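PDB 2J4B: transcription initiation factor TFIID subunit 5 from Encephalitozoon cuniculi, which is a component of the TFIID and SAGA complexes, probably needed for regulated RNA polymerase II transcription, and is represented here by its N-terminal NTD2 domain. Local coordinates for residues Val81-Ile84 and His85-Asn88; Glu71-Gln74 and Phe75-Ile78; Leu109-Asn112 and Phe113-Arg117. All blocks are in the same frame, centred on the assembly; numbering follows the deposited sequence.

Contact 1: Val81-Ile84 and His85-Asn88; sequences VQHI and HENN
H85 and V81 meet one turn apart in the short helix 81-86 of the TAF5 NTD2 domain, where the chain completes its last turn before helix 88-95. H85 grips V81 O twice: its backbone N makes the usual helical bond, and its ring ND1 adds a second at 3.2 Å with the oxygen close to the ring plane. The two donors come from opposite faces of the V81 carbonyl plane, and CG1 of V81 packs beside ND1. An imidazole suits this place because one ring nitrogen can serve the backbone. E86 follows, its CG set between backbone N and carbonyl carbon (chi1 76°). That turn lays the carboxylate back along the helix, and OE1 accepts from Q82 NE2 at 3.1 Å, met from above the carboxylate plane. The other oxygen, OE2, lies 3.2 Å from CD2 of H83, whose ring bonds through ND1 to the backbone N of Y79. N87 leaves the helix. Its backbone N bonds weakly to H83 O, and the short asparagine side chain adds a straighter bond to the same oxygen: ND2 meets H83 O in the carbonyl plane, on a lone pair, at 2.6 Å and 174°.

Contact 2: Glu71-Gln74 and Phe75-Ile78; sequences EIKQ and FESI
F75, the last residue of helix 69-75, brings its ring alongside the preceding turn, with CD2 near E71 O and I72 CA at the ring edge. Its CB lies 3.6 Å from I72 O and close to the carbonyl carbon of Q74. With CG anti to its own carbonyl carbon (chi1 -65°), the ring swings back toward E71 O, which CG meets at 3.7 Å. CD2 comes nearer, 3.1 Å from E71 O, and CE2 follows at 3.6 Å; the oxygen approaches the ring obliquely. The same E71 O accepts the backbone N of F75 at 3.1 Å, so one residue meets this oxygen with both its backbone N and its CD2. At the next position, E76 N bonds to I72 O at 2.9 Å, and a type I beta turn from F75 to I78 then leads the chain off the helix. K73 and E76 run alongside each other, NZ and OE2 4.5 Å apart, beyond a salt bridge, while OE1 of E76 forms a long, weak ion pair with R62. A large apolar ring suits the buried place of F75: it packs edge-to-face on F89 of helix 88-95, meets F43, Y35 and I39 of helix 34-47, and touches F58 of helix 51-61.

Contact 3: Leu109-Asn112 and Phe113-Arg117; sequences LLIN and FLEER
L110 extends its CG anti to the backbone N (chi1 172°), whereas L114, one turn later, has CG anti to its carbonyl carbon (chi1 -57°); these different settings bring the two branched ends together on one side of helix 104-116. L114 CD1 reaches both CG and CD1 of L110, each at 4.1 Å, and the two side chains cross obliquely. L114 also folds over the backbone, its CG lying 3.2 Å from L110 O, the oxygen that accepts the backbone N of L114. This is the i to i+4 spacing of an alpha-helix, which puts the two leucines on the same side. L110 packs on L15 of helix 8-21 and L30 of helix 24-30, while L114 packs on I122, L123 and L126 of helix 120-129. F113 turns to another side, where its ring stacks on W18.

I111 and E115 make a mixed pair. CG2 of the isoleucine touches the glutamate CD at 3.9 Å, so the methyl group lies against the carboxylate carbon. The two branches of I111 allow CG2 to lie against the glutamate while the residue also packs on L126. The backbone ties the same pair more firmly, E115 N to I111 O at 2.8 Å. Next to it, E116 N reaches N112 O at the same distance, with CB of E116 3.1 Å from that oxygen, and R117 then leaves helical geometry.

Polar bonding across these turns is thus carried by the main chain, and the side chains add mainly van der Waals contact. Four backbone bonds, accepted by L109 O, L110 O, I111 O and N112 O, satisfy these carbonyls within the helix, which suits the burial of L110 and L114, while the carboxylates of E115 and E116 belong to its exposed side.

Contacts 2 and 1 follow each other in the chain and touch: I78, at the end of contact 2, packs its CG2 on CG1 of I84 and CB of H83. Both also pack on helix 34-47. Contact 3 lies on the opposite side of the chain's centre, its nearest atoms about 19 Å from contact 2 and about 23 Å from contact 1. Contact 1 is a surface contact at the end of helix 81-86, rich in side-chain hydrogen bonds, with I84 its one buried residue. The other two are partly buried. In contact 2 an aromatic ring joins the helix end to helices 34-47, 51-61 and 88-95; in contact 3 leucines and isoleucine, with F113 stacked on W18, link helix 104-116 with helices 8-21, 24-30 and 120-129.

Contact 1: Val81-Ile84 and His85-Asn88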
loop_
_atom_site.group_PDB
_atom_site.type_symbol
_atom_site.label_atom_id
_atom_site.label_comp_id
_atom_site.label_asym_id
_atom_site.label_seq_id
_atom_site.Cartn_x
_atom_site.Cartn_y
_atom_site.Cartn_z
ATOM N N VAL A 81 17.091 7.036 2.930
ATOM C CA VAL A 81 16.630 7.949 1.900
ATOM C C VAL A 81 17.561 7.944 0.700
ATOM O O VAL A 81 17.098 8.024 -0.436
ATOM C CB VAL A 81 16.505 9.404 2.447
ATOM C CG1 VAL A 81 16.538 10.436 1.309
ATOM C CG2 VAL A 81 15.235 9.539 3.250
ATOM N N GLN A 82 18.865 7.869 0.948
ATOM C CA GLN A 82 19.838 7.773 -0.132
ATOM C C GLN A 82 19.598 6.523 -0.988
ATOM O O GLN A 82 19.768 6.562 -2.195
ATOM C CB GLN A 82 21.261 7.769 0.439
ATOM C CG GLN A 82 22.375 7.381 -0.545
ATOM C CD GLN A 82 22.488 8.319 -1.732
ATOM O OE1 GLN A 82 21.929 9.423 -1.727
ATOM N NE2 GLN A 82 23.197 7.880 -2.765
ATOM N N HIS A 83 19.210 5.416 -0.358
ATOM C CA HIS A 83 18.998 4.154 -1.073
ATOM C C HIS A 83 17.804 4.253 -2.008
ATOM O O HIS A 83 17.755 3.580 -3.028
ATOM C CB HIS A 83 18.764 2.994 -0.105
ATOM C CG HIS A 83 19.970 2.602 0.682
ATOM N ND1 HIS A 83 19.887 1.865 1.841
ATOM C CD2 HIS A 83 21.290 2.838 0.478
ATOM C CE1 HIS A 83 21.101 1.662 2.321
ATOM N NE2 HIS A 83 21.971 2.238 1.511
ATOM N N ILE A 84 16.829 5.079 -1.648
ATOM C CA ILE A 84 15.667 5.293 -2.511
ATOM C C ILE A 84 16.081 6.110 -3.725
ATOM O O ILE A 84 15.638 5.838 -4.838
ATOM C CB ILE A 84 14.514 6.010 -1.769
ATOM C CG1 ILE A 84 13.969 5.128 -0.645
ATOM C CG2 ILE A 84 13.401 6.374 -2.743
ATOM C CD1 ILE A 84 13.095 5.883 0.361
ATOM N N HIS A 85 16.934 7.107 -3.506
ATOM C CA HIS A 85 17.420 7.963 -4.586
ATOM C C HIS A 85 18.327 7.233 -5.604
ATOM O O HIS A 85 18.344 7.592 -6.790
ATOM C CB HIS A 85 18.156 9.187 -4.015
ATOM C CG HIS A 85 17.254 10.341 -3.690
ATOM N ND1 HIS A 85 16.508 10.405 -2.530
ATOM C CD2 HIS A 85 16.975 11.476 -4.378
ATOM C CE1 HIS A 85 15.810 11.528 -2.519
ATOM N NE2 HIS A 85 16.073 12.197 -3.628
ATOM N N GLU A 86 19.080 6.234 -5.152
ATOM C CA GLU A 86 20.093 5.619 -6.009
ATOM C C GLU A 86 19.580 4.358 -6.731
ATOM O O GLU A 86 20.191 3.897 -7.675
ATOM C CB GLU A 86 21.385 5.323 -5.223
ATOM C CG GLU A 86 21.325 4.105 -4.299
ATOM C CD GLU A 86 22.489 4.028 -3.307
ATOM O OE1 GLU A 86 23.402 4.889 -3.345
ATOM O OE2 GLU A 86 22.480 3.088 -2.481
ATOM N N ASN A 87 18.459 3.822 -6.273
ATOM C CA ASN A 87 17.824 2.668 -6.885
ATOM C C ASN A 87 16.537 3.093 -7.593
ATOM O O ASN A 87 15.558 3.513 -6.946
ATOM C CB ASN A 87 17.525 1.624 -5.816
ATOM C CG ASN A 87 18.785 1.062 -5.196
ATOM O OD1 ASN A 87 19.427 0.166 -5.771
ATOM N ND2 ASN A 87 19.156 1.577 -4.018
ATOM N N ASN A 88 16.549 3.000 -8.921
ATOM C CA ASN A 88 15.492 3.588 -9.737
ATOM C C ASN A 88 14.183 2.838 -9.646
ATOM O O ASN A 88 13.116 3.420 -9.852
ATOM C CB ASN A 88 15.929 3.717 -11.198
ATOM C CG ASN A 88 16.681 5.006 -11.466
ATOM O OD1 ASN A 88 17.508 5.077 -12.376
ATOM N ND2 ASN A 88 16.406 6.035 -10.663
#

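Contact 2: Glu71-Gln74 and Phe75-Ile78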
loop_
_atom_site.group_PDB
_atom_site.type_symbol
_atom_site.label_atom_id
_atom_site.label_comp_id
_atom_site.label_asym_id
_atom_site.label_seq_id
_atom_site.Cartn_x
_atom_site.Cartn_y
_atom_site.Cartn_z
ATOM N N GLU A 71 10.203 -8.600 -6.159
ATOM C CA GLU A 71 10.288 -7.149 -5.974
ATOM C C GLU A 71 10.493 -6.796 -4.505
ATOM O O GLU A 71 11.233 -5.861 -4.175
ATOM C CB GLU A 71 9.024 -6.461 -6.502
ATOM C CG GLU A 71 8.863 -6.524 -8.014
ATOM C CD GLU A 71 8.614 -7.937 -8.537
ATOM O OE1 GLU A 71 7.538 -8.500 -8.249
ATOM O OE2 GLU A 71 9.493 -8.475 -9.244
ATOM N N ILE A 72 9.836 -7.549 -3.626
ATOM C CA ILE A 72 10.057 -7.415 -2.185
ATOM C C ILE A 72 11.549 -7.499 -1.843
ATOM O O ILE A 72 12.066 -6.669 -1.103
ATOM C CB ILE A 72 9.298 -8.496 -1.383
ATOM C CG1 ILE A 72 7.784 -8.372 -1.593
ATOM C CG2 ILE A 72 9.635 -8.398 0.100
ATOM C CD1 ILE A 72 7.201 -7.070 -1.127
ATOM N N LYS A 73 12.247 -8.489 -2.389
ATOM C CA LYS A 73 13.666 -8.664 -2.088
ATOM C C LYS A 73 14.541 -7.573 -2.698
ATOM O O LYS A 73 15.655 -7.350 -2.236
ATOM C CB LYS A 73 14.157 -10.043 -2.537
ATOM C CG LYS A 73 15.559 -10.379 -2.021
ATOM C CD LYS A 73 16.054 -11.718 -2.541
ATOM C CE LYS A 73 17.469 -11.978 -2.068
ATOM N NZ LYS A 73 18.377 -10.828 -2.388
ATOM N N GLN A 74 14.057 -6.889 -3.730
ATOM C CA GLN A 74 14.747 -5.686 -4.203
ATOM C C GLN A 74 14.659 -4.571 -3.152
ATOM O O GLN A 74 15.644 -3.877 -2.891
ATOM C CB GLN A 74 14.174 -5.200 -5.536
ATOM C CG GLN A 74 14.891 -5.732 -6.781
ATOM C CD GLN A 74 14.389 -5.068 -8.057
ATOM O OE1 GLN A 74 13.303 -5.375 -8.539
ATOM N NE2 GLN A 74 15.171 -4.136 -8.592
ATOM N N PHE A 75 13.493 -4.413 -2.535
ATOM C CA PHE A 75 13.291 -3.364 -1.529
ATOM C C PHE A 75 13.917 -3.695 -0.174
ATOM O O PHE A 75 14.267 -2.804 0.579
ATOM C CB PHE A 75 11.808 -3.100 -1.317
ATOM C CG PHE A 75 11.113 -2.539 -2.514
ATOM C CD1 PHE A 75 11.441 -1.294 -3.005
ATOM C CD2 PHE A 75 10.093 -3.234 -3.125
ATOM C CE1 PHE A 75 10.768 -0.773 -4.095
ATOM C CE2 PHE A 75 9.444 -2.714 -4.203
ATOM C CZ PHE A 75 9.779 -1.488 -4.686
ATOM N N GLU A 76 14.033 -4.976 0.140
ATOM C CA GLU A 76 14.673 -5.416 1.382
ATOM C C GLU A 76 15.980 -4.669 1.697
ATOM O O GLU A 76 16.246 -4.359 2.855
ATOM C CB GLU A 76 14.933 -6.925 1.310
ATOM C CG GLU A 76 15.970 -7.447 2.285
ATOM C CD GLU A 76 16.486 -8.814 1.887
ATOM O OE1 GLU A 76 15.665 -9.759 1.809
ATOM O OE2 GLU A 76 17.710 -8.941 1.658
ATOM N N SER A 77 16.781 -4.378 0.669
ATOM C CA SER A 77 18.087 -3.735 0.846
ATOM C C SER A 77 18.014 -2.215 0.878
ATOM O O SER A 77 19.039 -1.558 0.994
ATOM C CB SER A 77 19.061 -4.159 -0.275
ATOM O OG SER A 77 18.936 -3.335 -1.441
ATOM N N ILE A 78 16.811 -1.659 0.765
ATOM C CA ILE A 78 16.611 -0.211 0.781
ATOM C C ILE A 78 16.192 0.281 2.169
ATOM O O ILE A 78 15.019 0.174 2.518
ATOM C CB ILE A 78 15.510 0.176 -0.214
ATOM C CG1 ILE A 78 15.928 -0.201 -1.631
ATOM C CG2 ILE A 78 15.193 1.677 -0.147
ATOM C CD1 ILE A 78 14.832 0.017 -2.631
#

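Contact 3: Leu109-Asn112 and Phe113-Arg117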
loop_
_atom_site.group_PDB
_atom_site.type_symbol
_atom_site.label_atom_id
_atom_site.label_comp_id
_atom_site.label_asym_id
_atom_site.label_seq_id
_atom_site.Cartn_x
_atom_site.Cartn_y
_atom_site.Cartn_z
ATOM N N LEU A 109 -17.423 -0.017 -1.653
ATOM C CA LEU A 109 -17.183 -0.543 -0.316
ATOM C C LEU A 109 -15.872 0.000 0.255
ATOM O O LEU A 109 -15.827 0.414 1.422
ATOM C CB LEU A 109 -17.200 -2.078 -0.321
ATOM C CG LEU A 109 -18.617 -2.645 -0.487
ATOM C CD1 LEU A 109 -18.592 -4.113 -0.910
ATOM C CD2 LEU A 109 -19.460 -2.455 0.789
ATOM N N LEU A 110 -14.820 0.016 -0.570
ATOM C CA LEU A 110 -13.472 0.420 -0.130
ATOM C C LEU A 110 -13.400 1.863 0.340
ATOM O O LEU A 110 -12.745 2.150 1.330
ATOM C CB LEU A 110 -12.439 0.209 -1.247
ATOM C CG LEU A 110 -11.016 0.761 -1.006
ATOM C CD1 LEU A 110 -10.278 -0.020 0.124
ATOM C CD2 LEU A 110 -10.220 0.757 -2.277
ATOM N N ILE A 111 -14.068 2.772 -0.363
ATOM C CA ILE A 111 -13.977 4.204 -0.036
ATOM C C ILE A 111 -14.890 4.544 1.131
ATOM O O ILE A 111 -14.548 5.370 1.970
ATOM C CB ILE A 111 -14.321 5.130 -1.243
ATOM C CG1 ILE A 111 -13.522 4.743 -2.490
ATOM C CG2 ILE A 111 -14.014 6.573 -0.888
ATOM C CD1 ILE A 111 -12.074 5.031 -2.383
ATOM N N ASN A 112 -16.050 3.897 1.171
ATOM C CA ASN A 112 -16.942 3.978 2.320
ATOM C C ASN A 112 -16.182 3.579 3.576
ATOM O O ASN A 112 -16.230 4.260 4.594
ATOM C CB ASN A 112 -18.162 3.058 2.135
ATOM C CG ASN A 112 -19.121 3.537 1.047
ATOM O OD1 ASN A 112 -19.058 4.673 0.596
ATOM N ND2 ASN A 112 -20.016 2.660 0.627
ATOM N N PHE A 113 -15.457 2.474 3.506
ATOM C CA PHE A 113 -14.688 2.007 4.671
ATOM C C PHE A 113 -13.617 3.011 5.117
ATOM O O PHE A 113 -13.490 3.315 6.304
ATOM C CB PHE A 113 -14.030 0.652 4.379
ATOM C CG PHE A 113 -13.174 0.178 5.484
ATOM C CD1 PHE A 113 -13.742 -0.272 6.663
ATOM C CD2 PHE A 113 -11.806 0.228 5.384
ATOM C CE1 PHE A 113 -12.957 -0.679 7.698
ATOM C CE2 PHE A 113 -11.016 -0.172 6.435
ATOM C CZ PHE A 113 -11.583 -0.633 7.575
ATOM N N LEU A 114 -12.841 3.522 4.167
ATOM C CA LEU A 114 -11.789 4.502 4.493
ATOM C C LEU A 114 -12.350 5.838 5.009
ATOM O O LEU A 114 -11.807 6.426 5.939
ATOM C CB LEU A 114 -10.894 4.750 3.286
ATOM C CG LEU A 114 -10.208 3.524 2.681
ATOM C CD1 LEU A 114 -9.684 3.866 1.277
ATOM C CD2 LEU A 114 -9.091 3.023 3.597
ATOM N N GLU A 115 -13.437 6.309 4.409
ATOM C CA GLU A 115 -14.108 7.543 4.873
ATOM C C GLU A 115 -14.835 7.392 6.207
ATOM O O GLU A 115 -14.891 8.332 7.007
ATOM C CB GLU A 115 -15.115 8.031 3.832
ATOM C CG GLU A 115 -14.463 8.707 2.639
ATOM C CD GLU A 115 -15.472 9.203 1.609
ATOM O OE1 GLU A 115 -16.558 8.593 1.446
ATOM O OE2 GLU A 115 -15.159 10.219 0.960
ATOM N N GLU A 116 -15.420 6.225 6.444
ATOM C CA GLU A 116 -16.160 6.009 7.681
ATOM C C GLU A 116 -15.215 5.869 8.872
ATOM O O GLU A 116 -15.597 6.116 10.012
ATOM C CB GLU A 116 -17.054 4.775 7.564
ATOM C CG GLU A 116 -17.895 4.496 8.819
ATOM C CD GLU A 116 -19.078 3.582 8.531
ATOM O OE1 GLU A 116 -19.011 2.810 7.538
ATOM O OE2 GLU A 116 -20.079 3.638 9.280
ATOM N N ARG A 117 -13.979 5.470 8.595
ATOM C CA ARG A 117 -12.988 5.268 9.635
ATOM C C ARG A 117 -11.922 6.345 9.602
ATOM O O ARG A 117 -10.886 6.210 10.232
ATOM C CB ARG A 117 -12.326 3.897 9.473
ATOM C CG ARG A 117 -13.274 2.715 9.657
ATOM C CD ARG A 117 -12.549 1.609 10.400
ATOM N NE ARG A 117 -13.377 0.450 10.740
ATOM C CZ ARG A 117 -12.964 -0.523 11.549
ATOM N NH1 ARG A 117 -11.751 -0.459 12.093
ATOM N NH2 ARG A 117 -13.754 -1.555 11.821
#